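Local structure of delta-aminolevulinic acid dehydratase (Toxoplasma gondii ME49, 3OBK) at residues 214-219 and 266-271; 289-294 and 329-334; 274-279 and 324-329. The protein catalyses the condensation of two 5-aminolevulinic acid molecules to porphobilinogen, an early step of tetrapyrrole biosynthesis, and forms an octamer. One frame throughout, in Å; residues are numbered along the deposited sequence.

Interaction 1: 214-219 and 266-271; sequences YASSFY and VKPGLP. With PBG (3-[5-(aminomethyl)-4-(carboxymethyl)-1H-pyrrol-3-yl]propanoic acid), chain L.
Tyr214 and Lys267 are joined by one backbone hydrogen bond, from Tyr214 N to Lys267 O at 3.0 Å, which is the only such bond between 214-219 and 266-271. The donor lies in the carbonyl plane, and the same oxygen also sits at the edge of the Tyr214 ring. The ring itself is stacked with Tyr272, and its hydroxyl bonds to Asn245 O. A second hydrogen bond folds the loop 214-219 on itself: Tyr219 OH donates to a lone pair of Tyr214 O at 2.8 Å. In an ST turn, Ser216 OG accepts from Phe218 N. Glu316 of a second subunit also bonds to Ser216 OG.

Strands 206-213 and 263-267 are parallel neighbours in the TIM barrel. Segment 214-219 follows the first, and 266-271 starts on the last residues of the second and runs past its C-terminal end, where such barrels carry their active sites. Here the Lys267 and Tyr219 side chains cross obliquely, with Lys267 CE 3.7 Å from Tyr219 CE1, and the extended lysine brings its NZ to 3.1 Å from PBG C4A. Lys213 NZ is close to that amine, consistent with the pair of Schiff-base lysines known from this family. Tyr219 touches the product too, its CD2 lying 3.5 Å from PBG O2A.

The van der Waals packing centres on Pro268, which follows a cis peptide bond. The Pro268 and Tyr219 side chains cross at about a right angle, with Pro268 CG 3.9 Å from Tyr219 CE1. Tyr214 CB lies 4.1 Å from Pro268 CD. Farther along, Phe218 CE2 rests 4.2 Å from Pro271 CG.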
ATOM      1  N   TYR A 214      -4.381 -27.824   4.798  1.00 12.83           N
ATOM      2  CA  TYR A 214      -5.337 -28.095   3.741  1.00 12.65           C
ATOM      3  C   TYR A 214      -5.836 -29.543   3.744  1.00 12.45           C
ATOM      4  O   TYR A 214      -5.154 -30.441   4.198  1.00 11.88           O
ATOM      5  CB  TYR A 214      -4.731 -27.689   2.398  1.00 12.46           C
ATOM      6  CG  TYR A 214      -4.670 -26.180   2.240  1.00 11.32           C
ATOM      7  CD1 TYR A 214      -3.646 -25.432   2.793  1.00 11.23           C
ATOM      8  CD2 TYR A 214      -5.679 -25.499   1.578  1.00 11.51           C
ATOM      9  CE1 TYR A 214      -3.614 -24.026   2.663  1.00 10.68           C
ATOM     10  CE2 TYR A 214      -5.655 -24.124   1.432  1.00 11.00           C
ATOM     11  CZ  TYR A 214      -4.623 -23.393   1.983  1.00 10.50           C
ATOM     12  OH  TYR A 214      -4.633 -22.038   1.826  1.00 10.21           O
ATOM     13  N   ALA A 215      -7.061 -29.744   3.277  1.00 12.87           N
ATOM     14  CA  ALA A 215      -7.652 -31.085   3.147  1.00 12.88           C
ATOM     15  C   ALA A 215      -6.959 -31.832   2.042  1.00 12.73           C
ATOM     16  O   ALA A 215      -7.520 -32.066   1.002  1.00 13.89           O
ATOM     17  CB  ALA A 215      -9.174 -30.988   2.872  1.00 12.28           C
ATOM     18  N   SER A 216      -5.719 -32.199   2.278  1.00 13.20           N
ATOM     19  CA  SER A 216      -4.838 -32.693   1.224  1.00 13.26           C
ATOM     20  C   SER A 216      -4.886 -34.208   1.023  1.00 13.92           C
ATOM     21  O   SER A 216      -5.324 -34.993   1.903  1.00 13.39           O
ATOM     22  CB  SER A 216      -3.378 -32.291   1.542  1.00 13.22           C
ATOM     23  OG  SER A 216      -2.493 -32.611   0.472  1.00 12.63           O
ATOM     24  N   SER A 217      -4.395 -34.603  -0.152  1.00 14.24           N
ATOM     25  CA  SER A 217      -4.228 -35.997  -0.498  1.00 14.80           C
ATOM     26  C   SER A 217      -2.748 -36.457  -0.366  1.00 14.39           C
ATOM     27  O   SER A 217      -2.425 -37.603  -0.652  1.00 15.18           O
ATOM     28  CB  SER A 217      -4.773 -36.238  -1.907  1.00 14.94           C
ATOM     29  OG  SER A 217      -3.821 -35.846  -2.895  1.00 18.50           O
ATOM     30  N   PHE A 218      -1.867 -35.571   0.081  1.00 13.71           N
ATOM     31  CA  PHE A 218      -0.469 -35.911   0.296  1.00 13.66           C
ATOM     32  C   PHE A 218      -0.130 -36.427   1.699  1.00 13.27           C
ATOM     33  O   PHE A 218       1.060 -36.569   2.008  1.00 12.83           O
ATOM     34  CB  PHE A 218       0.425 -34.693   0.032  1.00 13.93           C
ATOM     35  CG  PHE A 218       0.516 -34.323  -1.401  1.00 14.93           C
ATOM     36  CD1 PHE A 218       1.366 -35.008  -2.241  1.00 17.02           C
ATOM     37  CD2 PHE A 218      -0.247 -33.286  -1.912  1.00 15.03           C
ATOM     38  CE1 PHE A 218       1.455 -34.669  -3.572  1.00 18.03           C
ATOM     39  CE2 PHE A 218      -0.178 -32.957  -3.214  1.00 15.96           C
ATOM     40  CZ  PHE A 218       0.671 -33.643  -4.064  1.00 17.69           C
ATOM     41  N   TYR A 219      -1.134 -36.673   2.541  1.00 12.77           N
ATOM     42  CA  TYR A 219      -0.915 -37.172   3.900  1.00 13.08           C
ATOM     43  C   TYR A 219      -0.963 -38.688   4.014  1.00 13.75           C
ATOM     44  O   TYR A 219      -0.927 -39.246   5.120  1.00 14.09           O
ATOM     45  CB  TYR A 219      -1.995 -36.645   4.858  1.00 13.48           C
ATOM     46  CG  TYR A 219      -2.167 -35.152   4.949  1.00 11.47           C
ATOM     47  CD1 TYR A 219      -1.095 -34.320   5.059  1.00 10.05           C
ATOM     48  CD2 TYR A 219      -3.425 -34.602   4.993  1.00 11.91           C
ATOM     49  CE1 TYR A 219      -1.252 -32.968   5.167  1.00 11.46           C
ATOM     50  CE2 TYR A 219      -3.612 -33.249   5.120  1.00 11.89           C
ATOM     51  CZ  TYR A 219      -2.524 -32.423   5.190  1.00 11.08           C
ATOM     52  OH  TYR A 219      -2.713 -31.079   5.300  1.00  8.30           O
ATOM     53  N   VAL A 266       2.069 -23.658   7.777  1.00 10.87           N
ATOM     54  CA  VAL A 266       1.305 -23.944   6.561  1.00 10.07           C
ATOM     55  C   VAL A 266       1.671 -25.336   6.147  1.00 10.29           C
ATOM     56  O   VAL A 266       2.857 -25.687   6.126  1.00 10.11           O
ATOM     57  CB  VAL A 266       1.675 -23.024   5.386  1.00 10.30           C
ATOM     58  CG1 VAL A 266       0.943 -23.484   4.060  1.00  8.69           C
ATOM     59  CG2 VAL A 266       1.384 -21.586   5.743  1.00  8.69           C
ATOM     60  N   LYS A 267       0.660 -26.111   5.787  1.00 10.54           N
ATOM     61  CA  LYS A 267       0.835 -27.503   5.480  1.00 10.72           C
ATOM     62  C   LYS A 267      -0.259 -27.900   4.567  1.00 10.43           C
ATOM     63  O   LYS A 267      -1.403 -27.526   4.807  1.00 10.79           O
ATOM     64  CB  LYS A 267       0.679 -28.281   6.750  1.00 11.70           C
ATOM     65  CG  LYS A 267       0.722 -29.806   6.656  1.00 13.12           C
ATOM     66  CD  LYS A 267       0.592 -30.263   8.079  1.00 16.17           C
ATOM     67  CE  LYS A 267       0.131 -31.659   8.290  1.00 18.86           C
ATOM     68  NZ  LYS A 267      -0.391 -31.731   9.711  1.00 20.04           N
ATOM     69  N   PRO A 268       0.056 -28.673   3.521  1.00  9.93           N
ATOM     70  CA  PRO A 268       1.368 -29.178   3.096  1.00  9.72           C
ATOM     71  C   PRO A 268       2.355 -28.122   2.607  1.00  9.39           C
ATOM     72  O   PRO A 268       2.153 -26.951   2.827  1.00  9.24           O
ATOM     73  CB  PRO A 268       1.017 -30.169   1.979  1.00 10.20           C
ATOM     74  CG  PRO A 268      -0.418 -30.550   2.257  1.00  9.61           C
ATOM     75  CD  PRO A 268      -1.045 -29.338   2.816  1.00  9.33           C
ATOM     76  N   GLY A 269       3.428 -28.562   1.956  1.00  9.67           N
ATOM     77  CA  GLY A 269       4.615 -27.731   1.765  1.00  9.61           C
ATOM     78  C   GLY A 269       4.758 -27.092   0.404  1.00  9.67           C
ATOM     79  O   GLY A 269       4.202 -26.035   0.155  1.00 10.21           O
ATOM     80  N   LEU A 270       5.495 -27.746  -0.481  1.00  9.86           N
ATOM     81  CA  LEU A 270       5.783 -27.202  -1.797  1.00 10.27           C
ATOM     82  C   LEU A 270       4.525 -26.776  -2.546  1.00 10.05           C
ATOM     83  O   LEU A 270       4.489 -25.700  -3.130  1.00 10.62           O
ATOM     84  CB  LEU A 270       6.579 -28.202  -2.650  1.00 10.32           C
ATOM     85  CG  LEU A 270       8.038 -28.357  -2.275  1.00 11.57           C
ATOM     86  CD1 LEU A 270       8.708 -29.294  -3.274  1.00 11.64           C
ATOM     87  CD2 LEU A 270       8.742 -27.005  -2.221  1.00 10.89           C
ATOM     88  N   PRO A 271       3.482 -27.602  -2.531  1.00  9.44           N
ATOM     89  CA  PRO A 271       2.303 -27.114  -3.230  1.00  9.39           C
ATOM     90  C   PRO A 271       1.563 -25.970  -2.553  1.00  8.54           C
ATOM     91  O   PRO A 271       0.513 -25.612  -3.030  1.00  8.59           O
ATOM     92  CB  PRO A 271       1.388 -28.345  -3.319  1.00  9.21           C
ATOM     93  CG  PRO A 271       2.200 -29.504  -2.878  1.00  9.69           C
ATOM     94  CD  PRO A 271       3.306 -28.968  -2.026  1.00  9.99           C
TER
HETATM   95  CHA PBG L 360      -2.844 -35.337  12.331  1.00 19.71           C
HETATM   96  C1A PBG L 360      -1.653 -35.144  11.451  1.00 19.58           C
HETATM   97  C2A PBG L 360      -1.556 -35.481  10.104  1.00 19.49           C
HETATM   98  C3A PBG L 360      -0.282 -35.118   9.712  1.00 16.46           C
HETATM   99  C4A PBG L 360       0.320 -34.497  10.791  1.00 18.81           C
HETATM  100  NA  PBG L 360      -0.515 -34.550  11.838  1.00 19.44           N
HETATM  101  C5A PBG L 360      -2.534 -36.258   9.254  1.00 21.31           C
HETATM  102  C6A PBG L 360      -3.799 -35.593   8.921  1.00 19.95           C
HETATM  103  O1A PBG L 360      -4.134 -34.617   9.643  1.00 22.89           O
HETATM  104  O2A PBG L 360      -4.530 -36.054   8.015  1.00 16.92           O
HETATM  105  C7A PBG L 360       0.304 -35.360   8.375  1.00 14.72           C
HETATM  106  C8A PBG L 360       1.769 -35.171   8.240  1.00 12.13           C
HETATM  107  C9A PBG L 360       2.425 -35.689   7.029  1.00  9.48           C
HETATM  108  O3A PBG L 360       3.630 -35.914   7.092  1.00 14.05           O
HETATM  109  O4A PBG L 360       1.808 -36.170   6.066  1.00  9.26           O
HETATM  110  N1  PBG L 360      -3.505 -34.178  12.836  1.00 18.89           N

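Interaction 2: 289-294 and 329-334. With PBG (3-[5-(aminomethyl)-4-(carboxymethyl)-1H-pyrrol-3-yl]propanoic acid), chain L.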
ATOM      1  N   ALA A 289       6.791 -24.349   7.728  1.00  8.71           N
ATOM      2  CA  ALA A 289       6.177 -25.095   6.629  1.00  8.74           C
ATOM      3  C   ALA A 289       6.428 -26.594   6.860  1.00  8.87           C
ATOM      4  O   ALA A 289       7.411 -26.956   7.472  1.00  9.46           O
ATOM      5  CB  ALA A 289       6.742 -24.635   5.328  1.00  8.28           C
ATOM      6  N   TYR A 290       5.522 -27.453   6.401  1.00  9.12           N
ATOM      7  CA  TYR A 290       5.662 -28.893   6.579  1.00  9.01           C
ATOM      8  C   TYR A 290       5.799 -29.559   5.211  1.00  9.21           C
ATOM      9  O   TYR A 290       4.872 -29.544   4.398  1.00  9.00           O
ATOM     10  CB  TYR A 290       4.451 -29.453   7.297  1.00  8.74           C
ATOM     11  CG  TYR A 290       4.687 -30.725   8.081  1.00  8.49           C
ATOM     12  CD1 TYR A 290       5.218 -31.869   7.497  1.00  8.68           C
ATOM     13  CD2 TYR A 290       4.320 -30.799   9.418  1.00 10.04           C
ATOM     14  CE1 TYR A 290       5.395 -33.064   8.253  1.00  8.40           C
ATOM     15  CE2 TYR A 290       4.505 -31.957  10.170  1.00  9.59           C
ATOM     16  CZ  TYR A 290       5.031 -33.079   9.594  1.00  8.86           C
ATOM     17  OH  TYR A 290       5.171 -34.190  10.400  1.00 10.22           O
ATOM     18  N   HIS A 291       6.981 -30.134   4.985  1.00  8.99           N
ATOM     19  CA  HIS A 291       7.264 -30.988   3.854  1.00  9.29           C
ATOM     20  C   HIS A 291       6.728 -32.384   4.197  1.00  9.11           C
ATOM     21  O   HIS A 291       7.416 -33.157   4.883  1.00 10.18           O
ATOM     22  CB  HIS A 291       8.773 -31.016   3.633  1.00  9.59           C
ATOM     23  CG  HIS A 291       9.201 -31.607   2.329  1.00 10.39           C
ATOM     24  ND1 HIS A 291      10.304 -32.429   2.221  1.00 12.19           N
ATOM     25  CD2 HIS A 291       8.692 -31.488   1.081  1.00 10.77           C
ATOM     26  CE1 HIS A 291      10.460 -32.779   0.954  1.00 12.32           C
ATOM     27  NE2 HIS A 291       9.499 -32.218   0.240  1.00 11.14           N
ATOM     28  N   VAL A 292       5.513 -32.690   3.741  1.00  8.41           N
ATOM     29  CA  VAL A 292       4.745 -33.788   4.299  1.00  8.42           C
ATOM     30  C   VAL A 292       5.086 -35.142   3.693  1.00  8.95           C
ATOM     31  O   VAL A 292       5.708 -35.231   2.636  1.00  8.92           O
ATOM     32  CB  VAL A 292       3.235 -33.573   4.136  1.00  8.67           C
ATOM     33  CG1 VAL A 292       2.823 -32.226   4.683  1.00  8.26           C
ATOM     34  CG2 VAL A 292       2.808 -33.748   2.683  1.00  8.42           C
ATOM     35  N   SER A 293       4.636 -36.198   4.377  1.00  9.18           N
ATOM     36  CA  SER A 293       4.972 -37.566   4.041  1.00  9.38           C
ATOM     37  C   SER A 293       4.831 -37.862   2.557  1.00  9.43           C
ATOM     38  O   SER A 293       5.666 -38.511   1.961  1.00 10.31           O
ATOM     39  CB  SER A 293       4.059 -38.494   4.823  1.00 10.10           C
ATOM     40  OG  SER A 293       2.693 -38.315   4.462  1.00 10.12           O
ATOM     41  N   GLY A 294       3.771 -37.380   1.958  1.00  9.33           N
ATOM     42  CA  GLY A 294       3.531 -37.639   0.545  1.00  9.99           C
ATOM     43  C   GLY A 294       4.576 -36.994  -0.332  1.00  9.75           C
ATOM     44  O   GLY A 294       5.021 -37.580  -1.308  1.00  9.86           O
ATOM     45  N   VAL A 329      11.423 -25.391   8.646  1.00  9.15           N
ATOM     46  CA  VAL A 329      10.746 -26.373   7.798  1.00  8.99           C
ATOM     47  C   VAL A 329      10.720 -27.713   8.521  1.00  9.18           C
ATOM     48  O   VAL A 329      11.746 -28.179   8.957  1.00  9.46           O
ATOM     49  CB  VAL A 329      11.531 -26.538   6.483  1.00  9.34           C
ATOM     50  CG1 VAL A 329      10.853 -27.511   5.554  1.00  8.96           C
ATOM     51  CG2 VAL A 329      11.714 -25.147   5.800  1.00  9.58           C
ATOM     52  N   ALA A 330       9.545 -28.319   8.680  1.00  9.09           N
ATOM     53  CA  ALA A 330       9.449 -29.674   9.216  1.00  9.28           C
ATOM     54  C   ALA A 330       9.651 -30.624   8.032  1.00  9.73           C
ATOM     55  O   ALA A 330       8.922 -30.536   7.046  1.00 10.91           O
ATOM     56  CB  ALA A 330       8.104 -29.905   9.886  1.00  8.41           C
ATOM     57  N   THR A 331      10.644 -31.506   8.082  1.00  9.79           N
ATOM     58  CA  THR A 331      10.871 -32.381   6.928  1.00  9.65           C
ATOM     59  C   THR A 331      11.480 -33.695   7.322  1.00  9.79           C
ATOM     60  O   THR A 331      12.382 -33.710   8.122  1.00 10.43           O
ATOM     61  CB  THR A 331      11.755 -31.696   5.831  1.00 10.13           C
ATOM     62  OG1 THR A 331      12.080 -32.640   4.801  1.00 10.10           O
ATOM     63  CG2 THR A 331      13.021 -31.128   6.433  1.00  9.07           C
ATOM     64  N   TYR A 332      11.000 -34.796   6.730  1.00 10.03           N
ATOM     65  CA  TYR A 332      11.541 -36.129   7.011  1.00  9.87           C
ATOM     66  C   TYR A 332      12.969 -36.259   6.458  1.00 10.27           C
ATOM     67  O   TYR A 332      13.703 -37.176   6.846  1.00 11.25           O
ATOM     68  CB  TYR A 332      10.595 -37.229   6.494  1.00  9.36           C
ATOM     69  CG  TYR A 332       9.222 -37.114   7.109  1.00  8.96           C
ATOM     70  CD1 TYR A 332       8.982 -37.538   8.396  1.00  8.98           C
ATOM     71  CD2 TYR A 332       8.180 -36.515   6.416  1.00  9.12           C
ATOM     72  CE1 TYR A 332       7.750 -37.414   8.959  1.00  8.87           C
ATOM     73  CE2 TYR A 332       6.934 -36.379   6.962  1.00  8.70           C
ATOM     74  CZ  TYR A 332       6.708 -36.825   8.250  1.00  9.41           C
ATOM     75  OH  TYR A 332       5.451 -36.674   8.821  1.00  8.66           O
ATOM     76  N   TYR A 333      13.384 -35.326   5.604  1.00 10.20           N
ATOM     77  CA  TYR A 333      14.799 -35.244   5.163  1.00 10.45           C
ATOM     78  C   TYR A 333      15.717 -34.411   6.080  1.00 10.30           C
ATOM     79  O   TYR A 333      16.853 -34.141   5.728  1.00 10.15           O
ATOM     80  CB  TYR A 333      14.882 -34.646   3.748  1.00 10.44           C
ATOM     81  CG  TYR A 333      14.735 -35.642   2.645  1.00 10.63           C
ATOM     82  CD1 TYR A 333      15.729 -36.573   2.374  1.00 11.28           C
ATOM     83  CD2 TYR A 333      13.623 -35.640   1.843  1.00 11.16           C
ATOM     84  CE1 TYR A 333      15.587 -37.486   1.327  1.00 11.76           C
ATOM     85  CE2 TYR A 333      13.469 -36.558   0.803  1.00 10.80           C
ATOM     86  CZ  TYR A 333      14.442 -37.465   0.546  1.00 11.45           C
ATOM     87  OH  TYR A 333      14.249 -38.348  -0.498  1.00 12.70           O
ATOM     88  N   ALA A 334      15.245 -34.017   7.258  1.00 10.61           N
ATOM     89  CA  ALA A 334      15.995 -33.076   8.090  1.00 10.69           C
ATOM     90  C   ALA A 334      17.339 -33.646   8.456  1.00 11.65           C
ATOM     91  O   ALA A 334      18.362 -33.010   8.240  1.00 11.72           O
ATOM     92  CB  ALA A 334      15.231 -32.733   9.323  1.00 10.00           C
TER
HETATM   93  CHA PBG L 360      -2.844 -35.337  12.331  1.00 19.71           C
HETATM   94  C1A PBG L 360      -1.653 -35.144  11.451  1.00 19.58           C
HETATM   95  C2A PBG L 360      -1.556 -35.481  10.104  1.00 19.49           C
HETATM   96  C3A PBG L 360      -0.282 -35.118   9.712  1.00 16.46           C
HETATM   97  C4A PBG L 360       0.320 -34.497  10.791  1.00 18.81           C
HETATM   98  NA  PBG L 360      -0.515 -34.550  11.838  1.00 19.44           N
HETATM   99  C5A PBG L 360      -2.534 -36.258   9.254  1.00 21.31           C
HETATM  100  C6A PBG L 360      -3.799 -35.593   8.921  1.00 19.95           C
HETATM  101  O1A PBG L 360      -4.134 -34.617   9.643  1.00 22.89           O
HETATM  102  O2A PBG L 360      -4.530 -36.054   8.015  1.00 16.92           O
HETATM  103  C7A PBG L 360       0.304 -35.360   8.375  1.00 14.72           C
HETATM  104  C8A PBG L 360       1.769 -35.171   8.240  1.00 12.13           C
HETATM  105  C9A PBG L 360       2.425 -35.689   7.029  1.00  9.48           C
HETATM  106  O3A PBG L 360       3.630 -35.914   7.092  1.00 14.05           O
HETATM  107  O4A PBG L 360       1.808 -36.170   6.066  1.00  9.26           O
HETATM  108  N1  PBG L 360      -3.505 -34.178  12.836  1.00 18.89           N
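Parallel strand pairing joins Ala289 to Val329 and Tyr290 to Ala330, deep in the barrel where strand 287-291 lies beside strand 328-331. The short strand axes come within 4.6 Å at an angle of 19°. Ala330 bonds to both sides of Tyr290: its N donates to Ala289 O at 2.8 Å, and its O accepts from His291 N.

On the Tyr290 side of the sheet, Ala330 CB stands over one face of the Tyr290 ring in a CH-pi contact, 4.0 Å from the centroid. The Tyr290 hydroxyl donates to Tyr332 OH at 3.0 Å, and Tyr332 OH in turn donates to PBG O3A at 2.6 Å. The two hydroxyls form a chain ending on the carboxylate; Tyr290 also touches PBG O3A itself through CE1, and its bond is consistent with holding the Tyr332 hydroxyl in place. Tyr332 CG is anti to the carbonyl carbon (chi1 -58°), and PBG O3A lies in the plane of its ring, at the edge.

Ser293 holds the same carboxylate from the other segment. Its N donates to PBG O3A at 2.9 Å and its OG to PBG O4A at 2.8 Å. Ser293 opens helix 293-305, whose N-terminal end may add electrostatic stabilisation to the acid group.

Across the sheet, His291 ND1 and Thr331 OG1 are hydrogen-bonded at 3.1 Å, in the plane of the imidazole. Thr331 OG1 has a second partner, accepting from Tyr333 N in an ST turn on the way into helix 334-346. An active site at the C-terminal ends of the parallel strands is characteristic of TIM barrels, and here it receives the PBG carboxylate.

Interaction 3: 274-279 and 324-329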
ATOM      1  N   ASP A 274       2.696 -20.497  -2.165  1.00  9.31           N
ATOM      2  CA  ASP A 274       1.944 -19.233  -2.321  1.00  9.40           C
ATOM      3  C   ASP A 274       1.255 -18.801  -1.033  1.00  9.19           C
ATOM      4  O   ASP A 274       1.210 -17.607  -0.729  1.00 10.71           O
ATOM      5  CB  ASP A 274       0.904 -19.287  -3.457  1.00  8.83           C
ATOM      6  CG  ASP A 274      -0.118 -20.348  -3.244  1.00  8.77           C
ATOM      7  OD1 ASP A 274       0.321 -21.487  -2.971  1.00 10.53           O
ATOM      8  OD2 ASP A 274      -1.342 -20.080  -3.346  1.00  8.81           O
ATOM      9  N   VAL A 275       0.688 -19.743  -0.308  1.00  8.53           N
ATOM     10  CA  VAL A 275       0.016 -19.415   0.926  1.00  8.85           C
ATOM     11  C   VAL A 275       1.053 -19.048   1.981  1.00  9.12           C
ATOM     12  O   VAL A 275       0.874 -18.106   2.743  1.00  9.44           O
ATOM     13  CB  VAL A 275      -0.838 -20.597   1.398  1.00  8.98           C
ATOM     14  CG1 VAL A 275      -1.518 -20.292   2.760  1.00  8.45           C
ATOM     15  CG2 VAL A 275      -1.851 -20.923   0.332  1.00  8.51           C
ATOM     16  N   LEU A 276       2.144 -19.804   1.996  1.00  9.27           N
ATOM     17  CA  LEU A 276       3.268 -19.540   2.873  1.00  9.14           C
ATOM     18  C   LEU A 276       3.755 -18.118   2.681  1.00  9.66           C
ATOM     19  O   LEU A 276       3.887 -17.392   3.657  1.00 10.71           O
ATOM     20  CB  LEU A 276       4.403 -20.544   2.607  1.00  8.50           C
ATOM     21  CG  LEU A 276       5.663 -20.450   3.444  1.00  8.46           C
ATOM     22  CD1 LEU A 276       5.398 -20.720   4.917  1.00  8.74           C
ATOM     23  CD2 LEU A 276       6.707 -21.435   2.919  1.00  9.55           C
ATOM     24  N   ALA A 277       4.016 -17.710   1.437  1.00 10.12           N
ATOM     25  CA  ALA A 277       4.535 -16.356   1.169  1.00 10.10           C
ATOM     26  C   ALA A 277       3.533 -15.298   1.560  1.00 10.20           C
ATOM     27  O   ALA A 277       3.905 -14.255   2.074  1.00  9.54           O
ATOM     28  CB  ALA A 277       4.928 -16.172  -0.265  1.00  9.52           C
ATOM     29  N   LYS A 278       2.259 -15.556   1.320  1.00 11.10           N
ATOM     30  CA  LYS A 278       1.261 -14.518   1.572  1.00 11.90           C
ATOM     31  C   LYS A 278       1.134 -14.277   3.070  1.00 11.54           C
ATOM     32  O   LYS A 278       1.140 -13.134   3.506  1.00 10.75           O
ATOM     33  CB  LYS A 278      -0.072 -14.861   0.940  1.00 12.17           C
ATOM     34  CG  LYS A 278      -1.167 -13.828   1.201  1.00 16.63           C
ATOM     35  CD  LYS A 278      -0.745 -12.349   0.902  1.00 21.46           C
ATOM     36  CE  LYS A 278      -1.269 -11.829  -0.448  1.00 24.59           C
ATOM     37  NZ  LYS A 278      -0.373 -10.724  -0.991  1.00 28.17           N
ATOM     38  N   ILE A 279       1.088 -15.360   3.849  1.00 12.05           N
ATOM     39  CA  ILE A 279       0.992 -15.256   5.297  1.00 12.82           C
ATOM     40  C   ILE A 279       2.266 -14.674   5.874  1.00 13.94           C
ATOM     41  O   ILE A 279       2.223 -13.902   6.805  1.00 14.52           O
ATOM     42  CB  ILE A 279       0.645 -16.605   5.977  1.00 12.36           C
ATOM     43  CG1 ILE A 279      -0.699 -17.124   5.441  1.00 13.32           C
ATOM     44  CG2 ILE A 279       0.570 -16.432   7.498  1.00 10.01           C
ATOM     45  CD1 ILE A 279      -1.851 -16.067   5.383  1.00  9.23           C
ATOM     46  N   ALA A 324      10.457 -18.781  -0.042  1.00  8.94           N
ATOM     47  CA  ALA A 324       9.027 -18.604   0.072  1.00  8.82           C
ATOM     48  C   ALA A 324       8.579 -18.008   1.411  1.00  8.82           C
ATOM     49  O   ALA A 324       7.495 -17.463   1.496  1.00 10.32           O
ATOM     50  CB  ALA A 324       8.354 -19.920  -0.159  1.00  8.73           C
ATOM     51  N   GLY A 325       9.392 -18.107   2.454  1.00  9.21           N
ATOM     52  CA  GLY A 325       9.143 -17.391   3.722  1.00  8.68           C
ATOM     53  C   GLY A 325       9.143 -18.282   4.956  1.00  8.59           C
ATOM     54  O   GLY A 325       8.701 -17.871   5.989  1.00  8.58           O
ATOM     55  N   ALA A 326       9.615 -19.512   4.856  1.00  8.55           N
ATOM     56  CA  ALA A 326       9.667 -20.383   6.041  1.00  8.98           C
ATOM     57  C   ALA A 326      10.865 -20.008   6.900  1.00  9.66           C
ATOM     58  O   ALA A 326      12.009 -20.046   6.443  1.00  9.62           O
ATOM     59  CB  ALA A 326       9.779 -21.828   5.671  1.00  8.46           C
ATOM     60  N   ASP A 327      10.596 -19.658   8.145  1.00  9.45           N
ATOM     61  CA  ASP A 327      11.653 -19.593   9.105  1.00  9.78           C
ATOM     62  C   ASP A 327      12.149 -20.999   9.418  1.00  9.29           C
ATOM     63  O   ASP A 327      13.348 -21.231   9.458  1.00  9.94           O
ATOM     64  CB  ASP A 327      11.167 -18.885  10.349  1.00 10.31           C
ATOM     65  CG  ASP A 327      10.779 -17.465  10.061  1.00 11.12           C
ATOM     66  OD1 ASP A 327      11.664 -16.690   9.637  1.00 11.78           O
ATOM     67  OD2 ASP A 327       9.590 -17.136  10.235  1.00 11.70           O
ATOM     68  N   ALA A 328      11.244 -21.940   9.611  1.00  8.99           N
ATOM     69  CA  ALA A 328      11.636 -23.335   9.902  1.00  9.10           C
ATOM     70  C   ALA A 328      10.873 -24.218   8.958  1.00  9.20           C
ATOM     71  O   ALA A 328       9.779 -23.842   8.534  1.00  9.57           O
ATOM     72  CB  ALA A 328      11.304 -23.703  11.330  1.00  8.64           C
ATOM     73  N   VAL A 329      11.423 -25.391   8.646  1.00  9.15           N
ATOM     74  CA  VAL A 329      10.746 -26.373   7.798  1.00  8.99           C
ATOM     75  C   VAL A 329      10.720 -27.713   8.521  1.00  9.18           C
ATOM     76  O   VAL A 329      11.746 -28.179   8.957  1.00  9.46           O
ATOM     77  CB  VAL A 329      11.531 -26.538   6.483  1.00  9.34           C
ATOM     78  CG1 VAL A 329      10.853 -27.511   5.554  1.00  8.96           C
ATOM     79  CG2 VAL A 329      11.714 -25.147   5.800  1.00  9.58           C
TER
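Leu276 and Ala277, in the middle of helix 273-282, make the contact with the chain that leaves helix 310-324 at Ala324, Gly325 and Ala326. No hydrogen bond crosses it. Ahead of them, Asp274 turns to the subunit interface, where OD2 forms a salt bridge with Arg323 of a second subunit.

Leu276 comes next and carries the apolar part. Its CG is anti to the backbone N (chi1 -179°), and of the two methyls CD2 does the touching: it lies 3.8 Å from Ala324 CB and 4.1 Å from Ala326 CB, and also meets Ala326 N at 4.0 Å. It therefore bridges the last turn of one helix and the chain just beyond it, while the leucine also packs on Ala289 of strand 287-291.

Ala277 approaches by its backbone. Its CA is 3.2 Å from Ala324 O, a CA-H...O contact with 125° at the hydrogen, and its CB comes within 3.4 Å of the same oxygen. Ala277 N is nearby too, but the angle is too poor for a hydrogen bond. With a side chain no larger than a methyl, the helix comes close to this carbonyl. Farther on, Lys278 points away and forms salt bridges with Glu281 of its own chain and Glu281 of the second subunit.

On the other segment, Gly325, with positive phi (127°) and two bonds back into the last turn, makes a Schellman motif that ends helix 310-324. At these backbone angles a CB would be pressed against the carbonyl oxygen of Ala324. From here the chain turns into strand 328-331. Packing of an outer helix on such a helix-to-strand connection belongs to the outer layer of an alpha/beta barrel.

How the interactions relate
All three interactions lie on consecutive parts of one TIM barrel, in which strands 263-267, 287-291 and 328-331 are neighbours. The centres of interactions 1 and 2 are about 10 Å apart, and that of interaction 3 is about 13 Å from each. Interaction 1 closes along the chain before the others open; the segments of 2 and 3 then alternate, with Val329 in both. Interactions 1 and 2 both touch PBG and meet where Phe218 O packs on Val292. Interaction 3 sits on the helical layer, tied to 2 through their shared strand 328-331. Interactions 1 and 3 also touch the second subunit, so the product pocket and a subunit interface are linked through neighbouring strands.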